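PDB 7C7U: biofilm-associated surface protein from Staphylococcus aureus, which is a cell wall-anchored surface protein that takes part in biofilm formation, probably as a calcium-responsive switch controlling functional amyloid assembly. Local coordinates for residues Ala217-Asn222 with Glu400-Leu405; Leu351-Thr356 with Gly417-Asp422. All coordinates share one frame; numbering follows the deposited sequence.

Contact 1: Ala217-Asn222 with Glu400-Leu405. With CA (calcium ion), chain E; CA (calcium ion), chain D.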
loop_
_atom_site.group_PDB
_atom_site.type_symbol
_atom_site.label_atom_id
_atom_site.label_comp_id
_atom_site.label_asym_id
_atom_site.label_seq_id
_atom_site.Cartn_x
_atom_site.Cartn_y
_atom_site.Cartn_z
ATOM N N ALA A 217 5.475 12.228 -5.610
ATOM C CA ALA A 217 6.336 11.813 -4.514
ATOM C C ALA A 217 6.001 10.363 -4.211
ATOM O O ALA A 217 4.828 10.027 -4.034
ATOM C CB ALA A 217 6.138 12.691 -3.268
ATOM N N THR A 218 7.017 9.507 -4.202
ATOM C CA THR A 218 6.815 8.075 -4.046
ATOM C C THR A 218 7.851 7.510 -3.088
ATOM O O THR A 218 8.854 8.147 -2.775
ATOM C CB THR A 218 6.910 7.330 -5.388
ATOM O OG1 THR A 218 8.140 7.655 -6.038
ATOM C CG2 THR A 218 5.746 7.679 -6.306
ATOM N N TYR A 219 7.623 6.273 -2.654
ATOM C CA TYR A 219 8.577 5.545 -1.831
ATOM C C TYR A 219 9.269 4.483 -2.678
ATOM O O TYR A 219 8.621 3.795 -3.470
ATOM C CB TYR A 219 7.873 4.895 -0.629
ATOM C CG TYR A 219 8.725 3.892 0.097
ATOM C CD1 TYR A 219 9.830 4.298 0.846
ATOM C CD2 TYR A 219 8.431 2.538 0.037
ATOM C CE1 TYR A 219 10.610 3.379 1.507
ATOM C CE2 TYR A 219 9.212 1.606 0.698
ATOM C CZ TYR A 219 10.298 2.035 1.423
ATOM O OH TYR A 219 11.071 1.122 2.088
ATOM N N ASN A 220 10.586 4.366 -2.529
ATOM C CA ASN A 220 11.356 3.342 -3.238
ATOM C C ASN A 220 12.264 2.625 -2.245
ATOM O O ASN A 220 13.211 3.215 -1.713
ATOM C CB ASN A 220 12.158 3.946 -4.402
ATOM C CG ASN A 220 12.805 2.877 -5.282
ATOM O OD1 ASN A 220 13.509 2.001 -4.783
ATOM N ND2 ASN A 220 12.563 2.943 -6.591
ATOM N N GLU A 221 11.992 1.334 -2.031
ATOM C CA GLU A 221 12.737 0.552 -1.052
ATOM C C GLU A 221 14.190 0.327 -1.455
ATOM O O GLU A 221 15.018 0.016 -0.591
ATOM C CB GLU A 221 12.059 -0.799 -0.841
ATOM C CG GLU A 221 12.016 -1.664 -2.097
ATOM C CD GLU A 221 10.750 -1.467 -2.926
ATOM O OE1 GLU A 221 10.200 -0.331 -2.966
ATOM O OE2 GLU A 221 10.296 -2.457 -3.541
ATOM N N ASN A 222 14.521 0.484 -2.736
ATOM C CA ASN A 222 15.875 0.228 -3.213
ATOM C C ASN A 222 16.840 1.379 -2.958
ATOM O O ASN A 222 18.038 1.214 -3.196
ATOM C CB ASN A 222 15.851 -0.083 -4.715
ATOM C CG ASN A 222 14.872 -1.193 -5.063
ATOM O OD1 ASN A 222 15.016 -2.334 -4.612
ATOM N ND2 ASN A 222 13.848 -0.856 -5.839
ATOM N N GLU A 400 3.084 -2.929 3.036
ATOM C CA GLU A 400 2.408 -4.228 3.107
ATOM C C GLU A 400 2.146 -4.776 1.714
ATOM O O GLU A 400 2.334 -5.976 1.463
ATOM C CB GLU A 400 1.095 -4.138 3.906
ATOM C CG GLU A 400 1.275 -3.782 5.388
ATOM C CD GLU A 400 0.100 -4.193 6.283
ATOM O OE1 GLU A 400 -0.100 -5.423 6.499
ATOM O OE2 GLU A 400 -0.609 -3.291 6.805
ATOM N N ARG A 401 1.743 -3.904 0.788
ATOM C CA ARG A 401 1.442 -4.334 -0.571
ATOM C C ARG A 401 2.698 -4.792 -1.300
ATOM O O ARG A 401 2.675 -5.810 -1.998
ATOM C CB ARG A 401 0.768 -3.196 -1.338
ATOM C CG ARG A 401 -0.742 -3.231 -1.283
ATOM C CD ARG A 401 -1.349 -2.305 -2.326
ATOM N NE ARG A 401 -0.885 -0.932 -2.179
ATOM C CZ ARG A 401 -1.534 -0.012 -1.473
ATOM N NH1 ARG A 401 -2.667 -0.325 -0.858
ATOM N NH2 ARG A 401 -1.049 1.216 -1.378
ATOM N N GLN A 402 3.802 -4.056 -1.153
ATOM C CA GLN A 402 4.978 -4.293 -1.979
ATOM C C GLN A 402 6.007 -5.212 -1.335
ATOM O O GLN A 402 6.670 -5.967 -2.051
ATOM C CB GLN A 402 5.670 -2.971 -2.325
ATOM C CG GLN A 402 4.804 -1.944 -3.010
ATOM C CD GLN A 402 5.419 -0.556 -2.915
ATOM O OE1 GLN A 402 6.532 -0.397 -2.399
ATOM N NE2 GLN A 402 4.688 0.464 -3.385
ATOM N N LEU A 403 6.167 -5.157 -0.011
ATOM C CA LEU A 403 7.241 -5.863 0.687
ATOM C C LEU A 403 6.727 -7.092 1.432
ATOM O O LEU A 403 7.027 -8.223 1.046
ATOM C CB LEU A 403 7.960 -4.918 1.656
ATOM C CG LEU A 403 9.162 -4.104 1.207
ATOM C CD1 LEU A 403 10.349 -5.013 0.959
ATOM C CD2 LEU A 403 8.849 -3.225 -0.024
ATOM N N SER A 404 5.983 -6.900 2.516
ATOM C CA SER A 404 5.604 -7.991 3.398
ATOM C C SER A 404 4.498 -8.878 2.836
ATOM O O SER A 404 4.387 -10.036 3.259
ATOM C CB SER A 404 5.170 -7.420 4.752
ATOM O OG SER A 404 3.910 -6.777 4.654
ATOM N N LEU A 405 3.689 -8.371 1.904
ATOM C CA LEU A 405 2.510 -9.037 1.345
ATOM C C LEU A 405 1.411 -9.275 2.370
ATOM O O LEU A 405 0.406 -9.930 2.055
ATOM C CB LEU A 405 2.870 -10.364 0.657
ATOM C CG LEU A 405 4.082 -10.300 -0.259
ATOM C CD1 LEU A 405 4.334 -11.649 -0.921
ATOM C CD2 LEU A 405 3.870 -9.204 -1.301
HETATM CA CA CA E . -1.723 -5.332 8.105
HETATM CA CA CA D . -0.696 -1.403 8.008
HETATM O O HOH W 1 -2.133 -0.776 5.974
#
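The chain of Glu221 leaves its backbone with CG between N and the carbonyl carbon (chi1 62°) and then bends at chi2, which carries the carboxylate toward the last turn of helix 397-404. There it meets Gln402, whose CG stands anti to the carbonyl carbon (chi1 -56°) and whose chain runs extended to its amide. The carboxylate and amide planes are turned 23° from each other, and Glu221 OE1 lies 3.7 Å from Gln402 OE1; as modelled both are acceptors, so this is a van der Waals approach and not a hydrogen bond. Leu403 supplies the apolar part of the contact. Its CD2 methyl sits 3.9 Å from Glu221 OE2 and also lies against CB, CG and CD of Glu221, the two side chains running antiparallel alongside one another. Gln402 OE1 further lies near the plane of the Tyr219 ring, at its edge, 4.3 Å from Tyr219 CD2. Where the strand ends, Asn220 forms an Asx turn, its OD1 accepting from Asn222 N at 2.7 Å in the plane of the side-chain carbonyl. On the helix, Glu400 binds two calcium ions: OE2 bridges them, and OE1 joins the ion that Asp407, Asn410 and Asp420 also bind. The join is small, burying 145 Å² in all, and lies at the surface. It sets the end of strand 210-220, an edge strand of a five-stranded antiparallel sheet, against the C-terminal turn of helix 397-404, while Tyr219 also touches Arg398 of that helix and Ile229 of the adjoining strand 228-237.

Contact 2: Leu351-Thr356 with Gly417-Asp422. With CA (calcium ion), chain F; CA (calcium ion), chain E.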
loop_
_atom_site.group_PDB
_atom_site.type_symbol
_atom_site.label_atom_id
_atom_site.label_comp_id
_atom_site.label_asym_id
_atom_site.label_seq_id
_atom_site.Cartn_x
_atom_site.Cartn_y
_atom_site.Cartn_z
ATOM N N LEU A 351 3.558 -2.862 19.537
ATOM C CA LEU A 351 2.950 -1.568 19.278
ATOM C C LEU A 351 1.550 -1.465 19.877
ATOM O O LEU A 351 0.690 -2.324 19.654
ATOM C CB LEU A 351 2.900 -1.323 17.766
ATOM C CG LEU A 351 1.926 -0.240 17.316
ATOM C CD1 LEU A 351 2.466 1.109 17.734
ATOM C CD2 LEU A 351 1.719 -0.327 15.792
ATOM N N ILE A 352 1.319 -0.394 20.632
ATOM C CA ILE A 352 -0.034 -0.038 21.051
ATOM C C ILE A 352 -0.670 0.732 19.897
ATOM O O ILE A 352 -0.349 1.900 19.669
ATOM C CB ILE A 352 -0.031 0.779 22.347
ATOM C CG1 ILE A 352 0.586 -0.051 23.484
ATOM C CG2 ILE A 352 -1.456 1.254 22.704
ATOM C CD1 ILE A 352 0.922 0.769 24.741
ATOM N N ARG A 353 -1.584 0.071 19.180
ATOM C CA ARG A 353 -2.080 0.567 17.896
ATOM C C ARG A 353 -2.747 1.934 18.027
ATOM O O ARG A 353 -2.700 2.751 17.095
ATOM C CB ARG A 353 -3.057 -0.464 17.340
ATOM C CG ARG A 353 -2.411 -1.834 17.141
ATOM C CD ARG A 353 -3.354 -2.829 16.501
ATOM N NE ARG A 353 -4.165 -2.273 15.435
ATOM C CZ ARG A 353 -5.489 -2.170 15.477
ATOM N NH1 ARG A 353 -6.166 -2.576 16.539
ATOM N NH2 ARG A 353 -6.142 -1.675 14.442
ATOM N N GLU A 354 -3.364 2.192 19.179
ATOM C CA GLU A 354 -3.968 3.480 19.483
ATOM C C GLU A 354 -2.949 4.608 19.529
ATOM O O GLU A 354 -3.341 5.784 19.502
ATOM C CB GLU A 354 -4.691 3.388 20.844
ATOM C CG GLU A 354 -5.972 2.565 20.819
ATOM C CD GLU A 354 -5.749 1.055 20.914
ATOM O OE1 GLU A 354 -4.570 0.602 20.950
ATOM O OE2 GLU A 354 -6.772 0.323 20.971
ATOM N N THR A 355 -1.656 4.294 19.645
ATOM C CA THR A 355 -0.634 5.329 19.708
ATOM C C THR A 355 0.032 5.616 18.361
ATOM O O THR A 355 0.983 6.398 18.322
ATOM C CB THR A 355 0.448 4.977 20.728
ATOM O OG1 THR A 355 1.168 3.818 20.297
ATOM C CG2 THR A 355 -0.179 4.717 22.119
ATOM N N THR A 356 -0.403 4.993 17.274
ATOM C CA THR A 356 0.200 5.292 15.977
ATOM C C THR A 356 -0.756 6.120 15.121
ATOM O O THR A 356 -1.958 6.200 15.387
ATOM C CB THR A 356 0.632 4.010 15.240
ATOM O OG1 THR A 356 1.544 4.362 14.194
ATOM C CG2 THR A 356 -0.548 3.271 14.610
ATOM N N GLY A 417 -3.073 -13.628 16.465
ATOM C CA GLY A 417 -3.032 -12.775 17.630
ATOM C C GLY A 417 -1.796 -11.909 17.753
ATOM O O GLY A 417 -1.760 -11.025 18.621
ATOM N N LYS A 418 -0.792 -12.121 16.918
ATOM C CA LYS A 418 0.350 -11.223 16.826
ATOM C C LYS A 418 0.138 -10.307 15.615
ATOM O O LYS A 418 -0.036 -10.794 14.488
ATOM C CB LYS A 418 1.651 -12.025 16.710
ATOM C CG LYS A 418 1.965 -12.931 17.932
ATOM C CD LYS A 418 3.304 -13.637 17.752
ATOM C CE LYS A 418 3.273 -14.644 16.603
ATOM N NZ LYS A 418 4.630 -15.164 16.297
ATOM N N ASN A 419 0.158 -8.990 15.842
ATOM C CA ASN A 419 -0.127 -8.043 14.761
ATOM C C ASN A 419 1.032 -7.966 13.755
ATOM O O ASN A 419 2.198 -8.213 14.079
ATOM C CB ASN A 419 -0.439 -6.653 15.339
ATOM C CG ASN A 419 -1.769 -6.610 16.086
ATOM O OD1 ASN A 419 -2.756 -7.241 15.679
ATOM N ND2 ASN A 419 -1.799 -5.864 17.192
ATOM N N ASP A 420 0.693 -7.542 12.526
ATOM C CA ASP A 420 1.599 -7.684 11.381
ATOM C C ASP A 420 2.944 -7.018 11.622
ATOM O O ASP A 420 3.992 -7.648 11.452
ATOM C CB ASP A 420 0.949 -7.102 10.130
ATOM C CG ASP A 420 -0.205 -7.925 9.664
ATOM O OD1 ASP A 420 -0.446 -8.987 10.279
ATOM O OD2 ASP A 420 -0.853 -7.558 8.669
ATOM N N GLY A 421 2.940 -5.730 11.980
ATOM C CA GLY A 421 4.199 -5.054 12.264
ATOM C C GLY A 421 4.979 -5.708 13.389
ATOM O O GLY A 421 6.189 -5.934 13.278
ATOM N N ASP A 422 4.295 -6.031 14.493
ATOM C CA ASP A 422 4.954 -6.746 15.581
ATOM C C ASP A 422 5.631 -8.012 15.063
ATOM O O ASP A 422 6.796 -8.284 15.367
ATOM C CB ASP A 422 3.934 -7.101 16.669
ATOM C CG ASP A 422 3.405 -5.889 17.384
ATOM O OD1 ASP A 422 4.172 -4.910 17.535
ATOM O OD2 ASP A 422 2.224 -5.920 17.791
HETATM CA CA CA F . -0.450 -12.426 13.011
HETATM CA CA CA E . -1.723 -5.332 8.105
HETATM O O HOH W 2 0.443 -3.880 17.684
#
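The contact lies beside two calcium sites that share the 417-422 segment, where a loop with a short 3-10 turn at 353-355 meets the start of helix 420-427. The aspartate-rich loop before the helix recalls EF-hand-like calcium loops: Lys418 O binds one ion together with Asp412, Asp414, Asp416 and Glu423, and Asp420 OD2 binds a second at 2.5 Å. Across the contact, Leu351 N donates to Asp422 OD1 at 2.9 Å with an N-H...O angle of 166°, meeting the oxygen on its syn side and 15° out of the carboxylate plane. The other carboxylate oxygen, Asp422 OD2, accepts from a water at 2.7 Å that also donates to Leu351 O, so the N-H and C=O of the one residue Leu351 are both held by the Asp422 carboxylate, the first directly and the second through the water. Beside this, the bent chain of Arg353 crosses Asn419 at about a right angle, its methylene carbons lying against the side-chain amide, with the guanidinium plane turned 61° from it; the polar end of the arginine is directed instead to Asp391, a ligand of the second ion. Within the loop, Ile352 O takes two bonds, from Thr355 N at 2.7 Å and from Thr355 OG1 at 2.5 Å.

From the N terminus, the chain first passes 217-222 at the end of strand 210-220, then 351-356 in the loop between strands 323-331 and 359-369, then 400-405, and finally 417-422. Contact 1 closes a long loop when helix 397-404 returns to the first of these; contact 2 closes a shorter one soon after. Their segments alternate, so the loops cross. The two helices follow one another in the chain, and one calcium ion, with Glu400 and Asp420 among its ligands, joins the 400-405 and 417-422 segments, although the contact centres are about 19 Å apart. Together they tie the five-stranded sheet and the 351-356 loop to the calcium-binding region.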